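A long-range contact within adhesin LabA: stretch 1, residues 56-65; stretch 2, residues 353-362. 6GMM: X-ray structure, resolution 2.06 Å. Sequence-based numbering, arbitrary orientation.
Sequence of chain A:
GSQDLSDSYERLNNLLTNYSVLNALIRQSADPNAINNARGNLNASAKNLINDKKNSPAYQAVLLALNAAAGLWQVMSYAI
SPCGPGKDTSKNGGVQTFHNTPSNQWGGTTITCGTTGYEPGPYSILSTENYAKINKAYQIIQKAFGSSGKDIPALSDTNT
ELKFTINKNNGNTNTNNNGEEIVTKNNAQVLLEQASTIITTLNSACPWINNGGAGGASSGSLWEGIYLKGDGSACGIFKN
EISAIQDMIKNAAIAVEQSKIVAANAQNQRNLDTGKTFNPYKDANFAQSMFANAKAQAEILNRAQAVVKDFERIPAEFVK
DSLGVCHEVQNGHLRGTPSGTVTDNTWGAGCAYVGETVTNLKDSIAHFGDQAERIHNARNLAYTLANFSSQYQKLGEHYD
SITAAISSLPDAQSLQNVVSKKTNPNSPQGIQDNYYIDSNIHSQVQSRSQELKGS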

ATOM      1  N   SER A  56       5.667 -10.120   3.923  1.00 24.66           N
ATOM      2  CA  SER A  56       4.459  -9.582   3.319  1.00 22.85           C
ATOM      3  C   SER A  56       4.530  -8.072   3.206  1.00 23.96           C
ATOM      4  O   SER A  56       4.449  -7.407   4.233  1.00 25.24           O
ATOM      5  CB  SER A  56       3.198  -9.984   4.068  1.00 25.39           C
ATOM      6  OG  SER A  56       2.125  -9.153   3.646  1.00 32.00           O
ATOM      7  N   PRO A  57       4.587  -7.504   1.979  1.00 19.39           N
ATOM      8  CA  PRO A  57       4.550  -6.037   1.851  1.00 18.66           C
ATOM      9  C   PRO A  57       3.252  -5.431   2.399  1.00 23.10           C
ATOM     10  O   PRO A  57       3.286  -4.290   2.833  1.00 24.46           O
ATOM     11  CB  PRO A  57       4.691  -5.796   0.350  1.00 19.41           C
ATOM     12  CG  PRO A  57       5.248  -7.087  -0.213  1.00 22.57           C
ATOM     13  CD  PRO A  57       4.676  -8.161   0.651  1.00 19.44           C
ATOM     14  N   ALA A  58       2.146  -6.200   2.451  1.00 19.40           N
ATOM     15  CA  ALA A  58       0.865  -5.728   2.988  1.00 19.63           C
ATOM     16  C   ALA A  58       1.035  -5.502   4.520  1.00 24.98           C
ATOM     17  O   ALA A  58       0.920  -4.376   5.008  1.00 22.28           O
ATOM     18  CB  ALA A  58      -0.216  -6.764   2.714  1.00 20.55           C
ATOM     19  N   TYR A  59       1.427  -6.569   5.242  1.00 22.64           N
ATOM     20  CA  TYR A  59       1.707  -6.536   6.674  1.00 21.39           C
ATOM     21  C   TYR A  59       2.757  -5.479   7.018  1.00 22.41           C
ATOM     22  O   TYR A  59       2.496  -4.670   7.897  1.00 22.14           O
ATOM     23  CB  TYR A  59       2.156  -7.917   7.154  1.00 23.32           C
ATOM     24  CG  TYR A  59       2.240  -8.008   8.660  1.00 26.01           C
ATOM     25  CD1 TYR A  59       1.134  -8.388   9.417  1.00 27.93           C
ATOM     26  CD2 TYR A  59       3.440  -7.771   9.326  1.00 26.50           C
ATOM     27  CE1 TYR A  59       1.225  -8.537  10.799  1.00 29.32           C
ATOM     28  CE2 TYR A  59       3.549  -7.949  10.700  1.00 28.33           C
ATOM     29  CZ  TYR A  59       2.429  -8.287  11.439  1.00 32.00           C
ATOM     30  OH  TYR A  59       2.544  -8.428  12.794  1.00 30.07           O
ATOM     31  N   GLN A  60       3.917  -5.446   6.314  1.00 18.64           N
ATOM     32  CA  GLN A  60       4.934  -4.421   6.594  1.00 18.60           C
ATOM     33  C   GLN A  60       4.388  -3.038   6.291  1.00 20.20           C
ATOM     34  O   GLN A  60       4.757  -2.106   6.984  1.00 18.13           O
ATOM     35  CB  GLN A  60       6.227  -4.642   5.800  1.00 20.25           C
ATOM     36  CG  GLN A  60       6.864  -6.004   6.034  1.00 29.83           C
ATOM     37  CD  GLN A  60       7.332  -6.126   7.453  1.00 34.38           C
ATOM     38  OE1 GLN A  60       8.064  -5.274   7.953  1.00 29.01           O
ATOM     39  NE2 GLN A  60       6.877  -7.162   8.144  1.00 23.06           N
ATOM     40  N   ALA A  61       3.489  -2.887   5.291  1.00 17.81           N
ATOM     41  CA  ALA A  61       2.945  -1.532   5.018  1.00 17.46           C
ATOM     42  C   ALA A  61       2.164  -1.004   6.196  1.00 21.38           C
ATOM     43  O   ALA A  61       2.330   0.165   6.565  1.00 22.64           O
ATOM     44  CB  ALA A  61       2.090  -1.511   3.754  1.00 17.21           C
ATOM     45  N   VAL A  62       1.342  -1.883   6.814  1.00 18.55           N
ATOM     46  CA  VAL A  62       0.530  -1.593   7.992  1.00 17.28           C
ATOM     47  C   VAL A  62       1.475  -1.184   9.085  1.00 22.71           C
ATOM     48  O   VAL A  62       1.370  -0.065   9.573  1.00 21.48           O
ATOM     49  CB  VAL A  62      -0.313  -2.820   8.424  1.00 20.53           C
ATOM     50  CG1 VAL A  62      -1.052  -2.556   9.743  1.00 20.05           C
ATOM     51  CG2 VAL A  62      -1.288  -3.233   7.335  1.00 19.71           C
ATOM     52  N   LEU A  63       2.438  -2.069   9.431  1.00 21.01           N
ATOM     53  CA  LEU A  63       3.443  -1.827  10.470  1.00 21.17           C
ATOM     54  C   LEU A  63       4.098  -0.446  10.381  1.00 24.56           C
ATOM     55  O   LEU A  63       4.181   0.244  11.392  1.00 25.48           O
ATOM     56  CB  LEU A  63       4.511  -2.932  10.410  1.00 22.56           C
ATOM     57  CG  LEU A  63       4.454  -3.972  11.539  1.00 29.04           C
ATOM     58  CD1 LEU A  63       3.065  -4.628  11.641  1.00 29.37           C
ATOM     59  CD2 LEU A  63       5.550  -5.035  11.354  1.00 31.30           C
ATOM     60  N   LEU A  64       4.516  -0.015   9.188  1.00 19.77           N
ATOM     61  CA  LEU A  64       5.144   1.311   9.081  1.00 18.70           C
ATOM     62  C   LEU A  64       4.165   2.407   9.354  1.00 20.56           C
ATOM     63  O   LEU A  64       4.539   3.344  10.025  1.00 22.50           O
ATOM     64  CB  LEU A  64       5.824   1.529   7.707  1.00 18.59           C
ATOM     65  CG  LEU A  64       6.742   2.771   7.584  1.00 20.53           C
ATOM     66  CD1 LEU A  64       7.806   2.780   8.638  1.00 19.93           C
ATOM     67  CD2 LEU A  64       7.353   2.869   6.167  1.00 21.58           C
ATOM     68  N   ALA A  65       2.922   2.309   8.866  1.00 17.11           N
ATOM     69  CA  ALA A  65       1.918   3.344   9.154  1.00 16.90           C
ATOM     70  C   ALA A  65       1.693   3.447  10.655  1.00 22.61           C
ATOM     71  O   ALA A  65       1.678   4.563  11.168  1.00 23.74           O
ATOM     72  CB  ALA A  65       0.599   3.045   8.441  1.00 16.82           C
ATOM     73  N   TYR A 353      11.381   1.712  16.383  1.00 29.46           N
ATOM     74  CA  TYR A 353      11.337   0.727  15.301  1.00 28.95           C
ATOM     75  C   TYR A 353      10.851   1.282  13.968  1.00 32.93           C
ATOM     76  O   TYR A 353      10.494   0.499  13.107  1.00 30.39           O
ATOM     77  CB  TYR A 353      10.476  -0.483  15.754  1.00 29.24           C
ATOM     78  CG  TYR A 353      11.015  -1.114  17.019  1.00 30.98           C
ATOM     79  CD1 TYR A 353      12.126  -1.954  16.984  1.00 34.31           C
ATOM     80  CD2 TYR A 353      10.460  -0.822  18.255  1.00 30.84           C
ATOM     81  CE1 TYR A 353      12.663  -2.496  18.150  1.00 34.21           C
ATOM     82  CE2 TYR A 353      11.003  -1.338  19.434  1.00 33.17           C
ATOM     83  CZ  TYR A 353      12.109  -2.176  19.375  1.00 39.76           C
ATOM     84  OH  TYR A 353      12.645  -2.724  20.513  1.00 38.59           O
ATOM     85  N   VAL A 354      10.838   2.614  13.777  1.00 31.58           N
ATOM     86  CA  VAL A 354      10.378   3.198  12.505  1.00 31.50           C
ATOM     87  C   VAL A 354      11.380   2.903  11.380  1.00 34.90           C
ATOM     88  O   VAL A 354      10.986   2.403  10.321  1.00 33.13           O
ATOM     89  CB  VAL A 354      10.044   4.707  12.659  1.00 36.78           C
ATOM     90  CG1 VAL A 354       9.978   5.422  11.318  1.00 36.50           C
ATOM     91  CG2 VAL A 354       8.738   4.903  13.424  1.00 36.27           C
ATOM     92  N   GLY A 355      12.658   3.172  11.655  1.00 33.50           N
ATOM     93  CA  GLY A 355      13.780   2.977  10.737  1.00 34.76           C
ATOM     94  C   GLY A 355      13.963   1.574  10.187  1.00 40.62           C
ATOM     95  O   GLY A 355      14.208   1.407   8.990  1.00 41.96           O
ATOM     96  N   GLU A 356      13.864   0.557  11.053  1.00 37.26           N
ATOM     97  CA  GLU A 356      13.989  -0.838  10.650  1.00 37.96           C
ATOM     98  C   GLU A 356      12.728  -1.309   9.908  1.00 40.69           C
ATOM     99  O   GLU A 356      12.832  -2.159   9.026  1.00 40.49           O
ATOM    100  CB  GLU A 356      14.335  -1.762  11.839  1.00 40.37           C
ATOM    101  CG  GLU A 356      13.258  -1.881  12.913  1.00 51.06           C
ATOM    102  CD  GLU A 356      13.372  -3.077  13.843  1.00 71.07           C
ATOM    103  OE1 GLU A 356      12.558  -4.019  13.692  1.00 69.15           O
ATOM    104  OE2 GLU A 356      14.247  -3.058  14.741  1.00 51.53           O
ATOM    105  N   THR A 357      11.543  -0.747  10.240  1.00 34.96           N
ATOM    106  CA  THR A 357      10.319  -1.161   9.551  1.00 33.41           C
ATOM    107  C   THR A 357      10.336  -0.708   8.075  1.00 35.17           C
ATOM    108  O   THR A 357       9.983  -1.519   7.212  1.00 34.61           O
ATOM    109  CB  THR A 357       9.067  -0.748  10.324  1.00 42.14           C
ATOM    110  OG1 THR A 357       9.144  -1.316  11.640  1.00 34.96           O
ATOM    111  CG2 THR A 357       7.772  -1.218   9.634  1.00 40.45           C
ATOM    112  N   VAL A 358      10.822   0.537   7.778  1.00 29.97           N
ATOM    113  CA  VAL A 358      10.914   1.036   6.396  1.00 28.48           C
ATOM    114  C   VAL A 358      11.886   0.140   5.604  1.00 30.88           C
ATOM    115  O   VAL A 358      11.576  -0.234   4.475  1.00 30.20           O
ATOM    116  CB  VAL A 358      11.164   2.569   6.225  1.00 32.21           C
ATOM    117  CG1 VAL A 358      12.545   2.992   6.709  1.00 33.09           C
ATOM    118  CG2 VAL A 358      10.951   3.001   4.769  1.00 31.97           C
ATOM    119  N   THR A 359      12.977  -0.306   6.238  1.00 26.62           N
ATOM    120  CA  THR A 359      13.927  -1.241   5.631  1.00 26.73           C
ATOM    121  C   THR A 359      13.220  -2.562   5.353  1.00 30.91           C
ATOM    122  O   THR A 359      13.267  -3.016   4.217  1.00 32.02           O
ATOM    123  CB  THR A 359      15.167  -1.406   6.515  1.00 34.24           C
ATOM    124  OG1 THR A 359      15.831  -0.144   6.565  1.00 37.29           O
ATOM    125  CG2 THR A 359      16.134  -2.474   5.995  1.00 33.63           C
ATOM    126  N   ASN A 360      12.523  -3.143   6.356  1.00 26.81           N
ATOM    127  CA  ASN A 360      11.788  -4.410   6.194  1.00 26.08           C
ATOM    128  C   ASN A 360      10.684  -4.338   5.155  1.00 27.81           C
ATOM    129  O   ASN A 360      10.464  -5.320   4.468  1.00 27.66           O
ATOM    130  CB  ASN A 360      11.261  -4.915   7.529  1.00 27.27           C
ATOM    131  CG  ASN A 360      12.365  -5.332   8.465  1.00 46.45           C
ATOM    132  OD1 ASN A 360      13.553  -5.339   8.106  1.00 36.62           O
ATOM    133  ND2 ASN A 360      12.004  -5.678   9.693  1.00 35.43           N
ATOM    134  N   LEU A 361      10.042  -3.172   4.984  1.00 23.26           N
ATOM    135  CA  LEU A 361       9.005  -2.985   3.963  1.00 21.93           C
ATOM    136  C   LEU A 361       9.620  -2.912   2.567  1.00 26.52           C
ATOM    137  O   LEU A 361       9.150  -3.623   1.656  1.00 25.31           O
ATOM    138  CB  LEU A 361       8.142  -1.742   4.279  1.00 21.21           C
ATOM    139  CG  LEU A 361       7.144  -1.255   3.209  1.00 25.47           C
ATOM    140  CD1 LEU A 361       6.081  -2.305   2.881  1.00 26.71           C
ATOM    141  CD2 LEU A 361       6.464  -0.006   3.661  1.00 25.66           C
ATOM    142  N   LYS A 362      10.690  -2.098   2.387  1.00 23.53           N
ATOM    143  CA  LYS A 362      11.353  -2.004   1.072  1.00 23.89           C
ATOM    144  C   LYS A 362      11.917  -3.366   0.660  1.00 31.11           C
ATOM    145  O   LYS A 362      11.725  -3.786  -0.497  1.00 31.52           O
ATOM    146  CB  LYS A 362      12.437  -0.905   1.042  1.00 26.76           C
ATOM    147  CG  LYS A 362      11.918   0.531   1.315  1.00 23.55           C
ATOM    148  CD  LYS A 362      12.820   1.646   0.708  1.00 36.87           C
ATOM    149  CE  LYS A 362      14.214   1.788   1.290  1.00 56.46           C
ATOM    150  NZ  LYS A 362      14.216   2.533   2.579  1.00 73.82           N
TER
HETATM  151  O   HOH W   1       9.351  -5.371  10.407  1.00 21.17           O

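Two helices, 57-65 and 354-362, pack nearly antiparallel at 158°, their axes 8.9 Å apart at closest approach and 444 Å² of surface buried between them. Backbones come nearest at Gln60 CA to Leu361 CA, 5.1 Å, and Leu64 CA to Thr357 CA, 5.8 Å. Packing is reciprocal, knobs into holes, and the leucine contacts with Val354, Val358 and Ala61, and with each other, are apolar side-chain packing. Leu64 enters the hole formed by Val354, Thr357, Val358 and Leu361, with its CD2 3.8 Å from Val358 CB and 3.9 Å from Leu361 CD2. In return, Leu361 sits among Pro57, Gln60, Ala61 and Leu64; its CA-to-CB bond points sideways, but the end of the side chain comes nearer, placing CD1 4.2 Å from Ala61 CB and 3.4 Å from Pro57 O, a methyl packed against a backbone carbonyl that already accepts from Ala61 N. The methyl of Thr357 lies close against the opposing backbone, CG2 3.5 Å from Leu64 N, while its hydroxyl bonds within its own stretch, OG1 donating to Tyr353 O, of the N-cap residue just before the helix, at 2.7 Å. No direct hydrogen bond joins the helices. Instead, one water bridges the polar side chains, donating to Gln60 OE1 (2.8 Å from the water O) and accepting from Asn360 ND2 (also 2.8 Å from the water O). The first helix is capped by Ser56, whose OG accepts from Tyr59 N at 3.1 Å and, weakly, from Ala58 N at 3.2 Å.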